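Local coordinates for L-lysine 6-monooxygenase involved in desferrioxamine biosynthesis (Erwinia amylovora CFBP1430, PDB 5O8P), which acts as the cadaverine monooxygenase of desferrioxamine siderophore biosynthesis, an FAD enzyme that probably uses NADPH to hydroxylate an amine nitrogen, at residues T48-E53 against G201-E206; A63-L68 against N104-W109; N79-K82 against K86-S89; E247-F252 against V367-S372; E262-Q267 against A384-H389. All blocks are in the same frame, centred on the assembly; numbering follows the deposited sequence.

Interaction 1 (T48-E53 against G201-E206); sequences TGMMLE and GQSAAE
Met50 and Leu52, from the loop between strands 35-38 and 56-57, pack against the first turn of helix 202-213, whose start fits a Rossmann-type GxGxxA strand-turn-helix, the usual seat of a dinucleotide. Gly201 and Ala204 belong to that pattern. Gly201 is the N-cap, and its carbonyl O accepts the Ala205 amide to begin the helix. Gln202 sits beside the contact and serves its neighbour: its NE2 donates to Glu206 OE2 at 2.9 Å in a nearly straight bond (166°), while its OE1 is taken up by Asn275 N.

Ser203 is the first residue to meet the loop. Its OG lies 4.1 Å from Met50 CG, a van der Waals contact, and both residues also touch the bound FAD. Ser203 binds NADP(+) in a structure of this protein with that cofactor, so this point probably lies where the two cofactor sites approach each other. The methionine chain bends at chi2 and chi3, both -51°, which turns its methyl along the helix toward Glu206, with CE 4.0 Å from Ser203 O.

Glu206, one turn on, takes both loop residues. Leu52 CD1 rests 3.8 Å from its carbonyl O and 4.0 Å from its CB. The carboxylate is gripped at each oxygen: OE1 pairs with Arg100, an NADP(+)-binding residue, in a salt bridge, and the Gln202 amide meets OE2 from 38° above the carboxylate plane. These two partners limit the carboxylate's rotation, and Met50 CE packs 3.4 Å from Glu206 OE1.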
# COMPACT_ATOMS: atom_id res chain seq x y z
N THR B 48 0.18 5.23 29.73
CA THR B 48 0.24 6.66 29.36
C THR B 48 1.65 7.22 29.18
O THR B 48 1.82 8.31 28.60
CB THR B 48 -0.50 7.56 30.37
OG1 THR B 48 0.08 7.40 31.67
CG2 THR B 48 -1.99 7.22 30.41
N GLY B 49 2.66 6.50 29.67
CA GLY B 49 4.06 6.85 29.39
C GLY B 49 4.49 6.62 27.95
O GLY B 49 5.43 7.23 27.48
N MET B 50 3.80 5.71 27.26
CA MET B 50 4.04 5.36 25.86
C MET B 50 2.97 5.89 24.92
O MET B 50 2.91 5.46 23.76
CB MET B 50 4.11 3.83 25.74
CG MET B 50 5.41 3.20 26.18
SD MET B 50 6.83 3.97 25.41
CE MET B 50 6.39 3.95 23.67
N MET B 51 2.14 6.82 25.38
CA MET B 51 0.99 7.25 24.59
C MET B 51 1.37 8.44 23.73
O MET B 51 0.94 9.56 23.99
CB MET B 51 -0.20 7.56 25.50
CG MET B 51 -1.49 7.84 24.75
SD MET B 51 -2.86 7.63 25.88
CE MET B 51 -3.00 9.25 26.64
N LEU B 52 2.17 8.16 22.72
CA LEU B 52 2.70 9.15 21.80
C LEU B 52 1.60 9.49 20.80
O LEU B 52 0.81 8.61 20.43
CB LEU B 52 3.90 8.58 21.04
CG LEU B 52 5.08 8.03 21.84
CD1 LEU B 52 6.05 7.24 20.98
CD2 LEU B 52 5.82 9.17 22.50
N GLU B 53 1.57 10.73 20.34
CA GLU B 53 0.58 11.19 19.35
C GLU B 53 0.49 10.30 18.11
O GLU B 53 -0.60 10.06 17.59
CB GLU B 53 0.89 12.63 18.91
CG GLU B 53 0.12 13.09 17.68
CD GLU B 53 0.28 14.56 17.37
OE1 GLU B 53 0.07 15.40 18.28
OE2 GLU B 53 0.61 14.89 16.21
N GLY B 201 11.90 -4.36 21.30
CA GLY B 201 10.50 -4.42 20.99
C GLY B 201 9.84 -3.22 20.35
O GLY B 201 10.50 -2.29 19.95
N GLN B 202 8.51 -3.25 20.30
CA GLN B 202 7.70 -2.18 19.72
C GLN B 202 7.90 -0.88 20.48
O GLN B 202 7.96 0.18 19.86
CB GLN B 202 6.22 -2.56 19.71
CG GLN B 202 5.25 -1.54 19.13
CD GLN B 202 5.44 -1.29 17.65
OE1 GLN B 202 6.02 -2.10 16.94
NE2 GLN B 202 4.95 -0.16 17.17
N SER B 203 8.01 -0.96 21.81
CA SER B 203 8.18 0.26 22.63
C SER B 203 9.51 0.94 22.33
O SER B 203 9.54 2.15 22.09
CB SER B 203 8.07 -0.06 24.12
OG SER B 203 6.71 -0.27 24.45
N ALA B 204 10.58 0.15 22.32
CA ALA B 204 11.91 0.62 21.95
C ALA B 204 11.88 1.35 20.62
O ALA B 204 12.38 2.47 20.49
CB ALA B 204 12.89 -0.55 21.87
N ALA B 205 11.28 0.72 19.62
CA ALA B 205 11.24 1.28 18.28
C ALA B 205 10.45 2.58 18.23
O ALA B 205 10.89 3.54 17.60
CB ALA B 205 10.68 0.28 17.29
N GLU B 206 9.29 2.61 18.89
CA GLU B 206 8.46 3.82 18.92
C GLU B 206 9.19 4.99 19.55
O GLU B 206 9.11 6.11 19.05
CB GLU B 206 7.18 3.58 19.68
CG GLU B 206 6.18 2.78 18.89
CD GLU B 206 4.96 2.36 19.68
OE1 GLU B 206 4.91 2.59 20.91
OE2 GLU B 206 4.04 1.78 19.06

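Interaction 2 (A63-L68 against N104-W109)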
# COMPACT_ATOMS: atom_id res chain seq x y z
N ALA B 63 -10.78 -5.90 17.53
CA ALA B 63 -10.22 -6.31 18.83
C ALA B 63 -10.33 -5.13 19.80
O ALA B 63 -9.34 -4.52 20.22
CB ALA B 63 -8.79 -6.78 18.69
N ASP B 64 -11.58 -4.84 20.13
CA ASP B 64 -11.96 -3.87 21.13
C ASP B 64 -12.37 -4.72 22.36
O ASP B 64 -11.87 -5.83 22.53
CB ASP B 64 -13.08 -2.96 20.58
CG ASP B 64 -14.37 -3.71 20.21
OD1 ASP B 64 -14.52 -4.91 20.51
OD2 ASP B 64 -15.27 -3.09 19.60
N LEU B 65 -13.28 -4.23 23.20
CA LEU B 65 -13.58 -4.92 24.46
C LEU B 65 -14.52 -6.11 24.30
O LEU B 65 -14.51 -7.04 25.12
CB LEU B 65 -14.14 -3.90 25.45
CG LEU B 65 -13.17 -2.76 25.81
CD1 LEU B 65 -13.90 -1.56 26.39
CD2 LEU B 65 -12.11 -3.26 26.78
N VAL B 66 -15.30 -6.10 23.21
CA VAL B 66 -16.50 -6.94 23.05
C VAL B 66 -16.78 -7.54 21.66
O VAL B 66 -17.30 -8.66 21.59
CB VAL B 66 -17.76 -6.15 23.48
CG1 VAL B 66 -17.71 -5.83 24.97
CG2 VAL B 66 -17.94 -4.87 22.68
N THR B 67 -16.46 -6.82 20.59
CA THR B 67 -16.89 -7.18 19.22
C THR B 67 -16.60 -8.63 18.79
O THR B 67 -17.42 -9.22 18.09
CB THR B 67 -16.34 -6.17 18.17
OG1 THR B 67 -16.89 -4.87 18.39
CG2 THR B 67 -16.72 -6.55 16.77
N LEU B 68 -15.49 -9.24 19.19
CA LEU B 68 -15.20 -10.62 18.75
C LEU B 68 -16.03 -11.67 19.46
O LEU B 68 -16.05 -12.82 19.06
CB LEU B 68 -13.70 -10.95 18.84
CG LEU B 68 -12.79 -10.15 17.89
CD1 LEU B 68 -11.33 -10.53 18.05
CD2 LEU B 68 -13.20 -10.26 16.43
N ASN B 104 -7.57 4.59 24.51
CA ASN B 104 -7.60 4.96 25.92
C ASN B 104 -8.87 5.74 26.22
O ASN B 104 -9.54 5.44 27.20
CB ASN B 104 -6.36 5.78 26.30
CG ASN B 104 -6.23 5.98 27.80
OD1 ASN B 104 -6.30 5.02 28.58
ND2 ASN B 104 -6.01 7.23 28.21
N GLN B 105 -9.21 6.72 25.38
CA GLN B 105 -10.47 7.46 25.52
C GLN B 105 -11.69 6.54 25.47
O GLN B 105 -12.63 6.71 26.25
CB GLN B 105 -10.60 8.50 24.41
CG GLN B 105 -9.74 9.74 24.58
CD GLN B 105 -9.81 10.66 23.38
OE1 GLN B 105 -10.56 10.44 22.43
NE2 GLN B 105 -9.01 11.69 23.41
N TYR B 106 -11.66 5.58 24.54
CA TYR B 106 -12.72 4.58 24.41
C TYR B 106 -12.85 3.68 25.65
O TYR B 106 -13.95 3.50 26.16
CB TYR B 106 -12.53 3.77 23.10
CG TYR B 106 -13.09 2.36 23.08
CD1 TYR B 106 -14.46 2.15 23.04
CD2 TYR B 106 -12.26 1.24 23.08
CE1 TYR B 106 -15.00 0.87 23.03
CE2 TYR B 106 -12.77 -0.05 23.07
CZ TYR B 106 -14.15 -0.24 23.04
OH TYR B 106 -14.68 -1.53 23.03
N CYS B 107 -11.74 3.15 26.14
CA CYS B 107 -11.77 2.33 27.36
C CYS B 107 -12.29 3.11 28.56
O CYS B 107 -12.96 2.55 29.42
CB CYS B 107 -10.39 1.77 27.68
SG CYS B 107 -9.89 0.43 26.57
N GLN B 108 -12.00 4.40 28.61
CA GLN B 108 -12.45 5.27 29.71
C GLN B 108 -13.94 5.48 29.61
O GLN B 108 -14.64 5.37 30.60
CB GLN B 108 -11.72 6.61 29.70
CG GLN B 108 -10.29 6.52 30.25
CD GLN B 108 -9.49 7.79 30.07
OE1 GLN B 108 -9.94 8.75 29.42
NE2 GLN B 108 -8.28 7.81 30.61
N TRP B 109 -14.43 5.76 28.41
CA TRP B 109 -15.87 5.84 28.16
C TRP B 109 -16.61 4.57 28.59
O TRP B 109 -17.67 4.66 29.20
CB TRP B 109 -16.12 6.12 26.69
CG TRP B 109 -17.51 6.02 26.26
CD1 TRP B 109 -18.44 6.99 26.31
CD2 TRP B 109 -18.14 4.88 25.69
NE1 TRP B 109 -19.63 6.54 25.80
CE2 TRP B 109 -19.47 5.25 25.41
CE3 TRP B 109 -17.70 3.59 25.38
CZ2 TRP B 109 -20.37 4.37 24.84
CZ3 TRP B 109 -18.59 2.72 24.79
CH2 TRP B 109 -19.92 3.11 24.53
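Tyr106 reaches from helix 100-113 to Leu65, and its hydroxyl receives the leucine backbone amide: Leu65 N to Tyr106 OH is 3.0 Å with an N-H...O angle of 164°. The same hydroxyl bonds to the carbonyl of Tyr75, so two backbone groups grip the end of the ring. Around this bond Asp64 CB and the Leu65 side chain pack on the end of the ring. Asp64 CB comes within 3.3 Å of Tyr106 OH, and Leu65 CD1 makes an apolar contact 3.6 Å from Tyr106 CZ; both approach the ring obliquely. The other leucine branch turns to the next helix residue, Leu65 CD2 packing 4.3 Å from Cys107 SG.

The second shell fixes the shape of the loop. The Asp64 carboxylate folds forward over its own chain (chi1 62°), forming an Asx turn and Asx motif. Its OD1 accepts Val66 N at 3.1 Å, from 50° above the carboxylate plane, and Thr67 N through the syn lone pair. OD2 accepts Thr67 OG1 at 2.7 Å and also bonds to Leu77 N. With both oxygens occupied, the aspartate holds the turn that presents the Leu65 N-H to the tyrosine.

Beyond this shell the contact is hemmed in by helices. Leu65 also packs on Cys25 of helix 18-27 and Cys107 on Leu21 of the same helix, while the Tyr106 ring meets Phe80 of helix 77-83 edge-to-face. Thus the loop that follows strand 56-57 is wedged among helices 18-27, 77-83 and 100-113, with Leu68 O reaching Lys82 of the third subunit.

Interaction 3 (N79-K82 against K86-S89)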
# COMPACT_ATOMS: atom_id res chain seq x y z
N ASN B 79 -19.77 1.57 18.41
CA ASN B 79 -20.84 2.25 19.14
C ASN B 79 -20.32 3.48 19.87
O ASN B 79 -21.00 4.50 19.92
CB ASN B 79 -21.56 1.34 20.12
CG ASN B 79 -22.91 1.89 20.53
OD1 ASN B 79 -23.66 2.41 19.69
ND2 ASN B 79 -23.23 1.80 21.82
N PHE B 80 -19.11 3.37 20.43
CA PHE B 80 -18.44 4.51 21.07
C PHE B 80 -18.33 5.66 20.10
O PHE B 80 -18.64 6.80 20.40
CB PHE B 80 -17.05 4.07 21.59
CG PHE B 80 -16.08 5.20 21.79
CD1 PHE B 80 -15.29 5.65 20.76
CD2 PHE B 80 -15.95 5.80 23.02
CE1 PHE B 80 -14.40 6.70 20.95
CE2 PHE B 80 -15.05 6.82 23.23
CZ PHE B 80 -14.26 7.26 22.21
N MET B 81 -17.88 5.33 18.90
CA MET B 81 -17.66 6.31 17.87
C MET B 81 -19.00 6.97 17.53
O MET B 81 -19.05 8.17 17.29
CB MET B 81 -17.00 5.63 16.66
CG MET B 81 -15.90 6.42 16.01
SD MET B 81 -14.41 6.61 17.01
CE MET B 81 -13.67 5.01 16.84
N LYS B 82 -20.07 6.19 17.55
CA LYS B 82 -21.41 6.70 17.25
C LYS B 82 -21.95 7.66 18.32
O LYS B 82 -22.49 8.72 17.98
CB LYS B 82 -22.37 5.51 17.06
CG LYS B 82 -23.82 5.86 16.75
CD LYS B 82 -23.94 6.79 15.56
CE LYS B 82 -25.33 6.71 14.95
NZ LYS B 82 -25.69 7.96 14.25
N LYS B 86 -19.00 10.98 15.99
CA LYS B 86 -17.90 11.04 15.02
C LYS B 86 -17.75 9.79 14.13
O LYS B 86 -16.71 9.62 13.47
CB LYS B 86 -16.59 11.26 15.78
CG LYS B 86 -16.11 10.04 16.56
CD LYS B 86 -14.81 10.31 17.28
CE LYS B 86 -13.60 10.30 16.35
NZ LYS B 86 -12.37 10.66 17.10
N LEU B 87 -18.74 8.91 14.11
CA LEU B 87 -18.58 7.63 13.40
C LEU B 87 -18.33 7.86 11.92
O LEU B 87 -17.59 7.10 11.31
CB LEU B 87 -19.80 6.73 13.60
CG LEU B 87 -19.82 5.39 12.85
CD1 LEU B 87 -18.66 4.48 13.20
CD2 LEU B 87 -21.14 4.68 13.14
N TYR B 88 -18.92 8.91 11.35
CA TYR B 88 -18.72 9.17 9.93
C TYR B 88 -17.29 9.60 9.65
O TYR B 88 -16.75 9.30 8.58
CB TYR B 88 -19.73 10.18 9.38
CG TYR B 88 -19.99 9.92 7.92
CD1 TYR B 88 -20.96 9.01 7.52
CD2 TYR B 88 -19.22 10.55 6.93
CE1 TYR B 88 -21.17 8.72 6.18
CE2 TYR B 88 -19.42 10.27 5.58
CZ TYR B 88 -20.40 9.36 5.21
OH TYR B 88 -20.61 9.08 3.87
N SER B 89 -16.69 10.31 10.59
CA SER B 89 -15.29 10.69 10.45
C SER B 89 -14.39 9.47 10.48
O SER B 89 -13.48 9.34 9.67
CB SER B 89 -14.87 11.65 11.54
OG SER B 89 -13.52 12.01 11.34
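Met81 lays its thioether across the aliphatic chain of Lys86, Met81 CG against Lys86 CG at 3.7 Å and Met81 SD 3.7 Å from Lys86 CD. The two belong to consecutive helices, 77-83 and 87-93, and the contact is the junction where the chain turns from one into the other. The Met81 chain bends at chi2 and chi3 (68° and 77°), placing the sulfur against the lysine methylenes CD and CE; Lys86 CE is 3.8 Å from Met81 SD. The two side chains meet at a slant.

The backbone supplies the polar tie. Lys86 N donates to Met81 O at 3.1 Å, almost in line with the carbonyl (C=O...N angle 166°), so a carbonyl in the last turn of the first helix is matched with the N-cap residue of the second, five positions on. Leu87 N also lies near Met81 O, but its angle is too poor for a bond.

On the other flank Leu87 fills the angle between the helices. It divides its branches, CD1 packing 4.0 Å from Met81 CB and CD2 4.2 Å from Lys82 CB.

Both lysines send their ammonium ends away from this apolar seam. Lys86 NZ forms a salt bridge with Glu102, and Lys82 NZ bonds to Pro417 O of the third subunit, so the junction takes part in subunit assembly as well. Leu87 CB lies 4.0 Å from Lys82 CA, so the second helix begins directly against the backbone of the first.

Interaction 4 (E247-F252 against V367-S372)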
# COMPACT_ATOMS: atom_id res chain seq x y z
N GLU B 247 -7.64 -23.24 17.77
CA GLU B 247 -7.06 -24.54 17.39
C GLU B 247 -5.59 -24.59 17.68
O GLU B 247 -5.11 -25.62 18.14
CB GLU B 247 -7.24 -24.89 15.92
CG GLU B 247 -8.58 -24.54 15.31
CD GLU B 247 -8.48 -23.26 14.52
OE1 GLU B 247 -7.94 -23.31 13.42
OE2 GLU B 247 -9.02 -22.23 14.98
N TRP B 248 -4.89 -23.49 17.42
CA TRP B 248 -3.47 -23.42 17.75
C TRP B 248 -3.24 -23.47 19.27
O TRP B 248 -2.29 -24.12 19.73
CB TRP B 248 -2.81 -22.17 17.17
CG TRP B 248 -1.34 -22.25 17.32
CD1 TRP B 248 -0.47 -22.94 16.53
CD2 TRP B 248 -0.57 -21.73 18.39
NE1 TRP B 248 0.80 -22.86 17.03
CE2 TRP B 248 0.77 -22.11 18.17
CE3 TRP B 248 -0.88 -20.96 19.52
CZ2 TRP B 248 1.80 -21.73 19.02
CZ3 TRP B 248 0.15 -20.58 20.37
CH2 TRP B 248 1.48 -20.97 20.12
N ILE B 249 -4.10 -22.81 20.03
CA ILE B 249 -3.93 -22.75 21.48
C ILE B 249 -4.10 -24.14 22.08
O ILE B 249 -3.31 -24.54 22.93
CB ILE B 249 -4.85 -21.71 22.14
CG1 ILE B 249 -4.51 -20.31 21.63
CG2 ILE B 249 -4.66 -21.71 23.65
CD1 ILE B 249 -5.63 -19.31 21.82
N ASP B 250 -5.10 -24.89 21.59
CA ASP B 250 -5.29 -26.28 22.00
C ASP B 250 -4.04 -27.09 21.70
O ASP B 250 -3.58 -27.87 22.53
CB ASP B 250 -6.48 -26.93 21.28
CG ASP B 250 -7.81 -26.23 21.57
OD1 ASP B 250 -7.97 -25.64 22.66
OD2 ASP B 250 -8.71 -26.29 20.70
N TYR B 251 -3.50 -26.89 20.50
CA TYR B 251 -2.29 -27.59 20.06
C TYR B 251 -1.13 -27.26 20.99
O TYR B 251 -0.49 -28.17 21.51
CB TYR B 251 -1.97 -27.23 18.59
CG TYR B 251 -0.54 -27.50 18.15
CD1 TYR B 251 -0.12 -28.79 17.88
CD2 TYR B 251 0.37 -26.45 18.00
CE1 TYR B 251 1.18 -29.05 17.48
CE2 TYR B 251 1.68 -26.70 17.60
CZ TYR B 251 2.08 -28.00 17.35
OH TYR B 251 3.37 -28.27 16.94
N PHE B 252 -0.91 -25.96 21.22
CA PHE B 252 0.19 -25.49 22.06
C PHE B 252 0.14 -26.03 23.50
O PHE B 252 1.18 -26.33 24.09
CB PHE B 252 0.23 -23.96 22.09
CG PHE B 252 1.45 -23.40 22.79
CD1 PHE B 252 2.65 -23.22 22.12
CD2 PHE B 252 1.40 -23.15 24.15
CE1 PHE B 252 3.76 -22.76 22.80
CE2 PHE B 252 2.51 -22.69 24.83
CZ PHE B 252 3.70 -22.50 24.16
N VAL B 367 -1.33 -23.62 34.64
CA VAL B 367 -2.63 -23.15 34.15
C VAL B 367 -3.31 -24.24 33.32
O VAL B 367 -2.67 -24.88 32.49
CB VAL B 367 -2.52 -21.87 33.29
CG1 VAL B 367 -3.91 -21.27 33.04
CG2 VAL B 367 -1.61 -20.85 33.94
N GLN B 368 -4.61 -24.44 33.54
CA GLN B 368 -5.40 -25.43 32.79
C GLN B 368 -5.92 -24.77 31.52
O GLN B 368 -5.78 -23.55 31.34
CB GLN B 368 -6.58 -25.95 33.62
CG GLN B 368 -6.25 -26.37 35.04
CD GLN B 368 -5.29 -27.51 35.12
OE1 GLN B 368 -5.69 -28.67 34.96
NE2 GLN B 368 -4.01 -27.22 35.42
N ARG B 369 -6.53 -25.57 30.63
CA ARG B 369 -6.93 -25.05 29.32
C ARG B 369 -8.02 -24.01 29.43
O ARG B 369 -8.09 -23.12 28.59
CB ARG B 369 -7.31 -26.17 28.34
CG ARG B 369 -7.78 -25.73 26.95
CD ARG B 369 -6.66 -25.09 26.15
NE ARG B 369 -7.11 -24.47 24.90
CZ ARG B 369 -7.66 -23.26 24.79
NH1 ARG B 369 -7.88 -22.48 25.85
NH2 ARG B 369 -8.00 -22.81 23.58
N ASN B 370 -8.86 -24.10 30.48
CA ASN B 370 -9.88 -23.08 30.75
C ASN B 370 -9.37 -21.85 31.52
O ASN B 370 -10.18 -21.08 32.04
CB ASN B 370 -11.11 -23.70 31.46
CG ASN B 370 -10.79 -24.21 32.86
OD1 ASN B 370 -9.64 -24.32 33.26
ND2 ASN B 370 -11.84 -24.54 33.61
N TYR B 371 -8.05 -21.67 31.60
CA TYR B 371 -7.40 -20.51 32.24
C TYR B 371 -7.48 -20.53 33.78
O TYR B 371 -7.17 -19.52 34.43
CB TYR B 371 -7.91 -19.18 31.63
CG TYR B 371 -7.76 -19.15 30.13
CD1 TYR B 371 -6.57 -18.74 29.55
CD2 TYR B 371 -8.79 -19.57 29.28
CE1 TYR B 371 -6.39 -18.73 28.17
CE2 TYR B 371 -8.64 -19.57 27.90
CZ TYR B 371 -7.43 -19.16 27.33
OH TYR B 371 -7.28 -19.17 25.95
N SER B 372 -7.83 -21.69 34.35
CA SER B 372 -7.94 -21.85 35.79
C SER B 372 -6.61 -22.30 36.40
O SER B 372 -5.86 -23.04 35.76
CB SER B 372 -9.07 -22.84 36.12
OG SER B 372 -8.65 -24.19 35.97
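Arg369 meets Asp250 through one carboxylate oxygen: Arg369 NE to Asp250 OD1 is 2.7 Å, a salt bridge bent to 140°. A weaker bond runs from Arg369 NH2 to the same Asp250 OD1 at 3.0 Å, so that single oxygen takes both nitrogens of one guanidinium side. The planes of the two groups are 46° apart, and OD1 lies 22° out of the guanidinium plane, so the two groups do not form a flat, two-oxygen pair. The remaining nitrogen, Arg369 NH1, has a weak bond to Tyr371 OH at 3.4 Å, and NH2 has another weak one to Tyr401 OH. Every guanidinium nitrogen thus has an acceptor, although only the NE bond is not weak. Ile249 CG2 lies 3.5 Å over the centre of one face of the Arg369 guanidinium, giving the charged plane an apolar floor.

The arginine is presented by a type I beta turn, Gln368 to Tyr371, which faces helix 246-253. Gln368 O accepts the Tyr371 amide at 3.0 Å, closing the turn, and also takes His389 NE2, while Gln368 N bonds to Ser372 O. Behind the turn, Asn370 OD1 accepts Ser372 OG at 2.9 Å, with a weak second bond from Ser372 N, and Asn370 ND2 goes to Asn377 OD1. Before it, Val367 O accepts from His253 NE2, a further tie to the helix. Tyr371 OH also packs 4.3 Å from Ile249 CG2.

Interaction 5 (E262-Q267 against A384-H389); sequences ELNASQ and AELHTH
Asn264, on helix 257-266, sets its carboxamide against the short helix 386-389, where ND2 donates to Leu386 O at 2.7 Å. The N-H...O angle is only 118°, so the bond is weak. Asn264 ND2 also lies 3.6 Å from His387 CA. This buried asparagine is the tight part of the contact, with chi1 at -75° directing CG across the gap between the helices.

The looser part lies around Leu386 and His387, both partly exposed. The Leu386 side chain slides past the asparagine in the opposite direction, CD1 ending 4.0 Å from Asn264 OD1, and also lies close to that of Tyr271. His387 points away, its NE2 bonded to Tyr365 O.

The short helix has internal support: its N-cap residue, Glu385, offers a backbone O that accepts Thr388 N, His389 N and Thr388 OG1. Between the two segments one weak, bent bond and van der Waals contact of Leu386 CD1 with the carboxamide do the joining; a weak bond from Arg260 to His387 O adds a further tie. Because Asn264 O also bonds to Tyr271 OH, the polar groups of this asparagine connect the short helix to Tyr271, which binds NADP(+) in a structure of this protein with that cofactor; none is bound here, so any influence on the site is an inference.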
# COMPACT_ATOMS: atom_id res chain seq x y z
N GLU B 262 10.56 -23.70 25.38
CA GLU B 262 11.46 -23.52 24.23
C GLU B 262 10.75 -22.85 23.04
O GLU B 262 11.37 -22.06 22.32
CB GLU B 262 12.15 -24.83 23.80
CG GLU B 262 12.32 -25.01 22.30
CD GLU B 262 12.91 -26.34 21.89
OE1 GLU B 262 13.16 -27.23 22.75
OE2 GLU B 262 13.12 -26.47 20.67
N LEU B 263 9.46 -23.16 22.83
CA LEU B 263 8.65 -22.46 21.82
C LEU B 263 8.49 -20.96 22.11
O LEU B 263 8.52 -20.16 21.22
CB LEU B 263 7.26 -23.10 21.64
CG LEU B 263 7.13 -24.10 20.49
CD1 LEU B 263 7.28 -23.38 19.15
CD2 LEU B 263 8.12 -25.25 20.59
N ASN B 264 8.28 -20.60 23.37
CA ASN B 264 8.04 -19.19 23.73
C ASN B 264 9.28 -18.29 23.56
O ASN B 264 9.13 -17.11 23.27
CB ASN B 264 7.41 -19.07 25.12
CG ASN B 264 5.93 -19.47 25.14
OD1 ASN B 264 5.19 -19.27 24.15
ND2 ASN B 264 5.49 -20.06 26.25
N ALA B 265 10.47 -18.85 23.73
CA ALA B 265 11.72 -18.16 23.42
C ALA B 265 12.09 -18.09 21.92
O ALA B 265 12.76 -17.14 21.51
CB ALA B 265 12.89 -18.73 24.23
N SER B 266 11.66 -19.07 21.12
CA SER B 266 11.91 -19.06 19.66
C SER B 266 10.81 -18.39 18.81
O SER B 266 10.94 -18.31 17.59
CB SER B 266 12.19 -20.49 19.16
OG SER B 266 11.00 -21.23 18.92
N GLN B 267 9.71 -17.98 19.44
CA GLN B 267 8.54 -17.43 18.73
C GLN B 267 8.35 -15.97 19.13
O GLN B 267 7.22 -15.47 19.17
CB GLN B 267 7.24 -18.23 19.02
CG GLN B 267 7.13 -19.59 18.35
CD GLN B 267 5.81 -20.29 18.62
OE1 GLN B 267 5.15 -20.06 19.64
NE2 GLN B 267 5.44 -21.19 17.73
N ALA B 384 -1.56 -14.32 32.45
CA ALA B 384 -0.39 -14.88 33.18
C ALA B 384 -0.14 -16.34 32.79
O ALA B 384 0.40 -17.14 33.58
CB ALA B 384 -0.57 -14.72 34.69
N GLU B 385 -0.55 -16.69 31.57
CA GLU B 385 -0.53 -18.06 31.07
C GLU B 385 0.29 -18.17 29.77
O GLU B 385 0.12 -19.14 29.04
CB GLU B 385 -1.98 -18.58 30.88
CG GLU B 385 -2.80 -18.00 29.71
CD GLU B 385 -3.48 -16.67 29.98
OE1 GLU B 385 -3.11 -15.99 30.94
OE2 GLU B 385 -4.36 -16.30 29.19
N LEU B 386 1.19 -17.21 29.51
CA LEU B 386 2.12 -17.25 28.36
C LEU B 386 2.93 -18.57 28.28
O LEU B 386 3.19 -19.11 27.21
CB LEU B 386 3.08 -16.05 28.42
CG LEU B 386 4.22 -15.82 27.40
CD1 LEU B 386 3.79 -16.03 25.96
CD2 LEU B 386 4.80 -14.43 27.58
N HIS B 387 3.31 -19.08 29.45
CA HIS B 387 4.11 -20.31 29.55
C HIS B 387 3.34 -21.60 29.24
O HIS B 387 3.96 -22.62 28.98
CB HIS B 387 4.82 -20.37 30.92
CG HIS B 387 3.90 -20.53 32.09
ND1 HIS B 387 3.22 -19.48 32.67
CD2 HIS B 387 3.65 -21.61 32.86
CE1 HIS B 387 2.53 -19.92 33.70
NE2 HIS B 387 2.77 -21.21 33.84
N THR B 388 2.02 -21.56 29.27
CA THR B 388 1.15 -22.73 29.00
C THR B 388 0.13 -22.57 27.85
O THR B 388 -0.38 -23.57 27.37
CB THR B 388 0.32 -23.07 30.25
OG1 THR B 388 -0.42 -21.90 30.65
CG2 THR B 388 1.17 -23.56 31.41
N HIS B 389 -0.20 -21.33 27.46
CA HIS B 389 -1.10 -21.05 26.32
C HIS B 389 -0.43 -20.34 25.14
O HIS B 389 -1.08 -20.09 24.13
CB HIS B 389 -2.30 -20.23 26.80
CG HIS B 389 -3.25 -21.01 27.64
ND1 HIS B 389 -4.54 -21.27 27.24
CD2 HIS B 389 -3.10 -21.61 28.84
CE1 HIS B 389 -5.16 -21.98 28.17
NE2 HIS B 389 -4.30 -22.20 29.15

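Overall arrangement
Interactions 3, 2 and 1 are nested in that order along the chain, each inside the loop closed by the next; interactions 4 and 5 follow with alternating segments. Interactions 2 and 3, about 13 Å apart between centres, meet where Phe80 packs on Tyr106 and Trp109; both touch the third subunit. Interaction 1, about 19 Å from interaction 2 between centres, touches it where Met51 packs on Asn104 of helix 100-113. Interactions 4 and 5, centres about 12 Å apart, have first segments on successive helices 246-253 and 257-266; Gln368 O to His389 NE2, a probable hydrogen bond, joins their second segments. Interactions 1 and 4, centres about 30 Å apart, lie on opposite sides of the chain's centre, so the contacts form two separate groups.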